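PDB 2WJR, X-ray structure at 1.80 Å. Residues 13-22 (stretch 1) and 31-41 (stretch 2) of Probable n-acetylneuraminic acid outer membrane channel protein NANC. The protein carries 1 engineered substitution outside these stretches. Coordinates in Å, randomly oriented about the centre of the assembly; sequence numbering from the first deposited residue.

Stretch 1, residues 13-22: HAYETRLKVS
Stretch 2 31-41: ASMESNTWNTI

How are the two strands paired? Strands 14-22 and 31-40 run antiparallel, their N-to-C directions 162° apart, with A14 opposite T40, R18 opposite N36 and S22 opposite S32; together the stretches bury 1016 Å². Both are extended, phi mostly near -125° and psi near 140°. The backbone bonds come in reciprocal pairs: Y15 N to N39 O 2.9 Å and N39 N to Y15 O 2.8 Å; L19 N to S35 O and S35 N to L19 O, both 3.0 Å; V21 N to M33 O and M33 N to V21 O, both 2.9 Å. T37 N donates to T17 O at 2.9 Å, but the return bond, T17 N to T37 O, is weak at 3.4 Å. I41 N also donates to H13 O, 3.2 Å.

What lies on the face bearing A14, E16, R18, K20 and S22? Mostly polar groups. R18 (t, t, p) and K20 (all t) extend beside E34 (p, t); R18 NH1 and K20 NZ stand 4.4 and 4.2 Å from E34 OE1, close enough for attraction but beyond salt bridges. Water 3 links R18 NH1 to E34 OE2, 2.9 Å from each, while N36 ND2 donates a hydrogen bond to E34 OE2 at 2.9 Å. E16 (p, t) and S32 (t) are buried; water 1 lies 2.8 Å from E16 OE1 and 2.6 Å from N36 OD1. Buried A14 is small enough for W38 (t) to lie close, A14 CB to W38 CZ2 3.4 Å.

What occupies the other face? T17 and T37, both p, join hydroxyls in a very short OG1-OG1 hydrogen bond of 2.5 Å. Water 2 donates to T17 O at 2.8 Å and S35 O at 3.0 Å. V21 and M33, both m, make an apolar contact, V21 CG2 to M33 CB 4.1 Å; M33 is modelled only to CG.

What does I41 add beside H13 and Y15? I41 (m, t) places CD1 over a face of the H13 ring, 4.1 Å from its centroid, and 3.2 Å from Y15 CE2. The one methyl thus meets both rings; Y15 and I41 are exposed on the surface.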

ATOM      1  N   HIS A  13      18.439  -3.797   2.572  1.00 32.68           N
ATOM      2  CA  HIS A  13      19.000  -5.144   2.488  1.00 33.57           C
ATOM      3  C   HIS A  13      18.131  -6.097   3.303  1.00 33.24           C
ATOM      4  O   HIS A  13      18.588  -6.748   4.245  1.00 33.32           O
ATOM      5  CB  HIS A  13      20.460  -5.139   2.969  1.00 34.17           C
ATOM      6  CG  HIS A  13      21.219  -6.380   2.621  1.00 36.92           C
ATOM      7  ND1 HIS A  13      21.305  -6.866   1.334  1.00 40.14           N
ATOM      8  CD2 HIS A  13      21.959  -7.217   3.390  1.00 39.65           C
ATOM      9  CE1 HIS A  13      22.048  -7.960   1.330  1.00 40.81           C
ATOM     10  NE2 HIS A  13      22.462  -8.190   2.563  1.00 39.35           N
ATOM     11  N   ALA A  14      16.847  -6.151   2.945  1.00 32.66           N
ATOM     12  CA  ALA A  14      15.861  -6.885   3.737  1.00 32.17           C
ATOM     13  C   ALA A  14      14.844  -7.590   2.848  1.00 32.21           C
ATOM     14  O   ALA A  14      14.559  -7.131   1.738  1.00 31.50           O
ATOM     15  CB  ALA A  14      15.150  -5.941   4.683  1.00 32.35           C
ATOM     16  N   TYR A  15      14.321  -8.704   3.356  1.00 31.79           N
ATOM     17  CA  TYR A  15      13.254  -9.465   2.707  1.00 32.49           C
ATOM     18  C   TYR A  15      11.946  -9.273   3.452  1.00 31.08           C
ATOM     19  O   TYR A  15      11.907  -9.292   4.679  1.00 31.34           O
ATOM     20  CB  TYR A  15      13.543 -10.967   2.726  1.00 33.26           C
ATOM     21  CG  TYR A  15      14.671 -11.440   1.848  1.00 37.28           C
ATOM     22  CD1 TYR A  15      14.556 -11.425   0.462  1.00 41.98           C
ATOM     23  CD2 TYR A  15      15.839 -11.955   2.403  1.00 42.18           C
ATOM     24  CE1 TYR A  15      15.595 -11.881  -0.357  1.00 44.09           C
ATOM     25  CE2 TYR A  15      16.880 -12.417   1.595  1.00 44.27           C
ATOM     26  CZ  TYR A  15      16.750 -12.374   0.219  1.00 45.01           C
ATOM     27  OH  TYR A  15      17.772 -12.825  -0.580  1.00 47.42           O
ATOM     28  N   GLU A  16      10.863  -9.135   2.700  1.00 30.36           N
ATOM     29  CA  GLU A  16       9.536  -9.061   3.296  1.00 29.64           C
ATOM     30  C   GLU A  16       8.568 -10.001   2.597  1.00 28.69           C
ATOM     31  O   GLU A  16       8.647 -10.213   1.387  1.00 28.66           O
ATOM     32  CB  GLU A  16       9.003  -7.638   3.247  1.00 30.24           C
ATOM     33  CG  GLU A  16       8.973  -7.021   1.864  1.00 30.35           C
ATOM     34  CD  GLU A  16       8.398  -5.614   1.888  1.00 31.60           C
ATOM     35  OE1 GLU A  16       7.524  -5.344   2.748  1.00 31.06           O
ATOM     36  OE2 GLU A  16       8.808  -4.782   1.042  1.00 31.60           O
ATOM     37  N   THR A  17       7.659 -10.558   3.377  1.00 28.34           N
ATOM     38  CA  THR A  17       6.604 -11.415   2.851  1.00 28.29           C
ATOM     39  C   THR A  17       5.267 -10.863   3.286  1.00 27.21           C
ATOM     40  O   THR A  17       5.103 -10.402   4.423  1.00 28.36           O
ATOM     41  CB  THR A  17       6.758 -12.907   3.282  1.00 27.87           C
ATOM     42  OG1 THR A  17       6.448 -13.048   4.661  1.00 32.32           O
ATOM     43  CG2 THR A  17       8.167 -13.395   3.051  1.00 28.34           C
ATOM     44  N   ARG A  18       4.328 -10.857   2.353  1.00 26.10           N
ATOM     45  CA  ARG A  18       2.986 -10.453   2.636  1.00 25.59           C
ATOM     46  C   ARG A  18       2.062 -11.620   2.340  1.00 25.22           C
ATOM     47  O   ARG A  18       2.173 -12.290   1.312  1.00 24.71           O
ATOM     48  CB  ARG A  18       2.574  -9.231   1.804  1.00 25.32           C
ATOM     49  CG  ARG A  18       1.202  -8.672   2.222  1.00 25.37           C
ATOM     50  CD  ARG A  18       0.721  -7.548   1.326  1.00 24.38           C
ATOM     51  NE  ARG A  18       0.482  -8.010  -0.030  1.00 24.32           N
ATOM     52  CZ  ARG A  18       0.029  -7.251  -1.025  1.00 24.74           C
ATOM     53  NH1 ARG A  18      -0.250  -5.965  -0.833  1.00 26.71           N
ATOM     54  NH2 ARG A  18      -0.157  -7.780  -2.221  1.00 24.25           N
ATOM     55  N   LEU A  19       1.157 -11.847   3.267  1.00 25.53           N
ATOM     56  CA  LEU A  19       0.076 -12.797   3.083  1.00 26.42           C
ATOM     57  C   LEU A  19      -1.197 -12.009   3.257  1.00 25.24           C
ATOM     58  O   LEU A  19      -1.397 -11.378   4.291  1.00 25.29           O
ATOM     59  CB  LEU A  19       0.180 -13.906   4.119  1.00 26.99           C
ATOM     60  CG  LEU A  19       0.938 -15.192   3.722  1.00 30.10           C
ATOM     61  CD1 LEU A  19      -0.002 -16.072   2.904  1.00 34.41           C
ATOM     62  CD2 LEU A  19       2.242 -14.958   2.967  1.00 33.42           C
ATOM     63  N   LYS A  20      -2.061 -12.038   2.249  1.00 25.15           N
ATOM     64  CA  LYS A  20      -3.198 -11.132   2.225  1.00 25.16           C
ATOM     65  C   LYS A  20      -4.462 -11.840   1.768  1.00 25.19           C
ATOM     66  O   LYS A  20      -4.443 -12.550   0.784  1.00 25.84           O
ATOM     67  CB  LYS A  20      -2.891  -9.982   1.280  1.00 25.09           C
ATOM     68  CG  LYS A  20      -3.959  -8.914   1.213  1.00 27.10           C
ATOM     69  CD  LYS A  20      -3.492  -7.767   0.353  1.00 30.98           C
ATOM     70  CE  LYS A  20      -4.499  -6.646   0.311  1.00 34.28           C
ATOM     71  NZ  LYS A  20      -4.191  -5.712  -0.806  1.00 38.15           N
ATOM     72  N   VAL A  21      -5.549 -11.628   2.490  1.00 25.58           N
ATOM     73  CA  VAL A  21      -6.837 -12.187   2.104  1.00 26.01           C
ATOM     74  C   VAL A  21      -7.813 -11.046   1.961  1.00 25.95           C
ATOM     75  O   VAL A  21      -7.997 -10.246   2.886  1.00 25.77           O
ATOM     76  CB  VAL A  21      -7.355 -13.235   3.115  1.00 26.27           C
ATOM     77  CG1 VAL A  21      -6.491 -14.483   3.058  1.00 26.81           C
ATOM     78  CG2 VAL A  21      -7.342 -12.684   4.533  1.00 27.35           C
ATOM     79  N   SER A  22      -8.438 -10.964   0.796  1.00 26.11           N
ATOM     80  CA  SER A  22      -9.391  -9.890   0.535  1.00 26.97           C
ATOM     81  C   SER A  22     -10.653 -10.392  -0.171  1.00 26.77           C
ATOM     82  O   SER A  22     -10.602 -11.348  -0.944  1.00 26.28           O
ATOM     83  CB  SER A  22      -8.748  -8.803  -0.317  1.00 26.68           C
ATOM     84  OG  SER A  22      -8.365  -9.332  -1.566  1.00 31.46           O
ATOM     85  N   ALA A  31     -13.337  -5.891   2.287  1.00 20.50           N
ATOM     86  CA  ALA A  31     -12.362  -5.999   3.377  1.00 21.24           C
ATOM     87  C   ALA A  31     -11.145  -6.829   3.005  1.00 21.74           C
ATOM     88  O   ALA A  31     -11.171  -7.689   2.109  1.00 21.53           O
ATOM     89  CB  ALA A  31     -12.986  -6.537   4.668  1.00 21.02           C
ATOM     90  N   SER A  32     -10.076  -6.558   3.733  1.00 22.26           N
ATOM     91  CA  SER A  32      -8.810  -7.227   3.541  1.00 23.63           C
ATOM     92  C   SER A  32      -8.113  -7.333   4.893  1.00 23.43           C
ATOM     93  O   SER A  32      -8.247  -6.453   5.749  1.00 23.46           O
ATOM     94  CB  SER A  32      -7.945  -6.420   2.571  1.00 24.25           C
ATOM     95  OG  SER A  32      -6.791  -7.147   2.191  1.00 28.33           O
ATOM     96  N   MET A  33      -7.423  -8.438   5.100  1.00 23.81           N
ATOM     97  CA  MET A  33      -6.530  -8.605   6.237  1.00 23.95           C
ATOM     98  C   MET A  33      -5.210  -9.075   5.657  1.00 23.54           C
ATOM     99  O   MET A  33      -5.185  -9.907   4.759  1.00 23.50           O
ATOM    100  CB  MET A  33      -7.083  -9.619   7.247  1.00 24.21           C
ATOM    101  CG  MET A  33      -8.421  -9.199   7.882  1.00 26.32           C
ATOM    102  N   GLU A  34      -4.108  -8.522   6.154  1.00 23.86           N
ATOM    103  CA  GLU A  34      -2.794  -8.974   5.749  1.00 23.77           C
ATOM    104  C   GLU A  34      -1.793  -8.982   6.897  1.00 23.49           C
ATOM    105  O   GLU A  34      -1.936  -8.258   7.873  1.00 23.19           O
ATOM    106  CB  GLU A  34      -2.256  -8.095   4.618  1.00 23.86           C
ATOM    107  CG  GLU A  34      -1.922  -6.682   5.059  1.00 26.04           C
ATOM    108  CD  GLU A  34      -1.541  -5.789   3.889  1.00 27.32           C
ATOM    109  OE1 GLU A  34      -2.400  -5.602   3.011  1.00 29.98           O
ATOM    110  OE2 GLU A  34      -0.385  -5.286   3.840  1.00 28.12           O
ATOM    111  N   SER A  35      -0.783  -9.828   6.750  1.00 24.59           N
ATOM    112  CA  SER A  35       0.398  -9.792   7.599  1.00 24.88           C
ATOM    113  C   SER A  35       1.604  -9.477   6.707  1.00 25.26           C
ATOM    114  O   SER A  35       1.698  -9.968   5.586  1.00 25.00           O
ATOM    115  CB  SER A  35       0.590 -11.141   8.292  1.00 25.59           C
ATOM    116  OG  SER A  35       0.729 -12.156   7.320  1.00 26.25           O
ATOM    117  N   ASN A  36       2.514  -8.656   7.228  1.00 25.80           N
ATOM    118  CA  ASN A  36       3.795  -8.394   6.599  1.00 26.20           C
ATOM    119  C   ASN A  36       4.923  -8.778   7.575  1.00 27.76           C
ATOM    120  O   ASN A  36       4.924  -8.365   8.734  1.00 27.42           O
ATOM    121  CB  ASN A  36       3.919  -6.923   6.237  1.00 25.90           C
ATOM    122  CG  ASN A  36       2.949  -6.512   5.145  1.00 26.53           C
ATOM    123  OD1 ASN A  36       3.175  -6.779   3.951  1.00 25.78           O
ATOM    124  ND2 ASN A  36       1.867  -5.861   5.543  1.00 25.18           N
ATOM    125  N   THR A  37       5.861  -9.570   7.083  1.00 29.78           N
ATOM    126  CA  THR A  37       7.051  -9.947   7.846  1.00 32.06           C
ATOM    127  C   THR A  37       8.225  -9.169   7.301  1.00 34.01           C
ATOM    128  O   THR A  37       8.204  -8.726   6.150  1.00 34.45           O
ATOM    129  CB  THR A  37       7.374 -11.442   7.704  1.00 32.01           C
ATOM    130  OG1 THR A  37       7.726 -11.727   6.345  1.00 33.95           O
ATOM    131  CG2 THR A  37       6.192 -12.291   8.135  1.00 31.95           C
ATOM    132  N   TRP A  38       9.250  -9.007   8.131  1.00 36.06           N
ATOM    133  CA  TRP A  38      10.436  -8.246   7.769  1.00 37.79           C
ATOM    134  C   TRP A  38      11.659  -8.999   8.296  1.00 39.79           C
ATOM    135  O   TRP A  38      11.804  -9.162   9.511  1.00 39.71           O
ATOM    136  CB  TRP A  38      10.365  -6.852   8.389  1.00 38.17           C
ATOM    137  CG  TRP A  38      11.486  -5.964   7.981  1.00 39.35           C
ATOM    138  CD1 TRP A  38      12.702  -5.847   8.587  1.00 40.91           C
ATOM    139  CD2 TRP A  38      11.501  -5.066   6.868  1.00 40.93           C
ATOM    140  NE1 TRP A  38      13.481  -4.936   7.918  1.00 41.91           N
ATOM    141  CE2 TRP A  38      12.767  -4.437   6.857  1.00 42.20           C
ATOM    142  CE3 TRP A  38      10.566  -4.725   5.884  1.00 40.93           C
ATOM    143  CZ2 TRP A  38      13.122  -3.481   5.899  1.00 42.48           C
ATOM    144  CZ3 TRP A  38      10.917  -3.781   4.930  1.00 42.73           C
ATOM    145  CH2 TRP A  38      12.189  -3.167   4.944  1.00 43.19           C
ATOM    146  N   ASN A  39      12.506  -9.467   7.380  1.00 42.07           N
ATOM    147  CA  ASN A  39      13.732 -10.188   7.731  1.00 43.87           C
ATOM    148  C   ASN A  39      14.948  -9.497   7.148  1.00 45.17           C
ATOM    149  O   ASN A  39      15.250  -9.639   5.954  1.00 44.69           O
ATOM    150  CB  ASN A  39      13.679 -11.629   7.239  1.00 44.21           C
ATOM    151  CG  ASN A  39      12.640 -12.453   7.974  1.00 46.16           C
ATOM    152  OD1 ASN A  39      12.966 -13.253   8.860  1.00 47.99           O
ATOM    153  ND2 ASN A  39      11.375 -12.243   7.627  1.00 48.64           N
ATOM    154  N   THR A  40      15.629  -8.730   7.993  1.00 46.79           N
ATOM    155  CA  THR A  40      16.876  -8.088   7.603  1.00 48.34           C
ATOM    156  C   THR A  40      17.955  -9.167   7.473  1.00 49.37           C
ATOM    157  O   THR A  40      17.930 -10.163   8.201  1.00 50.09           O
ATOM    158  CB  THR A  40      17.299  -6.997   8.611  1.00 48.52           C
ATOM    159  OG1 THR A  40      18.513  -6.379   8.168  1.00 49.53           O
ATOM    160  CG2 THR A  40      17.493  -7.574  10.025  1.00 48.87           C
ATOM    161  N   ILE A  41      18.869  -8.990   6.521  1.00 50.30           N
ATOM    162  CA  ILE A  41      20.002  -9.912   6.361  1.00 50.95           C
ATOM    163  C   ILE A  41      21.263  -9.327   7.017  1.00 51.22           C
ATOM    164  O   ILE A  41      21.677  -8.209   6.690  1.00 51.66           O
ATOM    165  CB  ILE A  41      20.299 -10.220   4.887  1.00 50.95           C
ATOM    166  CG1 ILE A  41      19.019 -10.623   4.145  1.00 51.11           C
ATOM    167  CG2 ILE A  41      21.357 -11.326   4.789  1.00 51.26           C
ATOM    168  CD1 ILE A  41      19.071 -10.330   2.657  1.00 50.82           C
TER
HETATM  169  O   HOH W   1       5.304  -7.083   2.529  1.00 26.06           O
HETATM  170  O   HOH W   2       3.595 -12.297   5.877  1.00 36.01           O
HETATM  171  O   HOH W   3       0.655  -4.277   1.298  1.00 41.54           O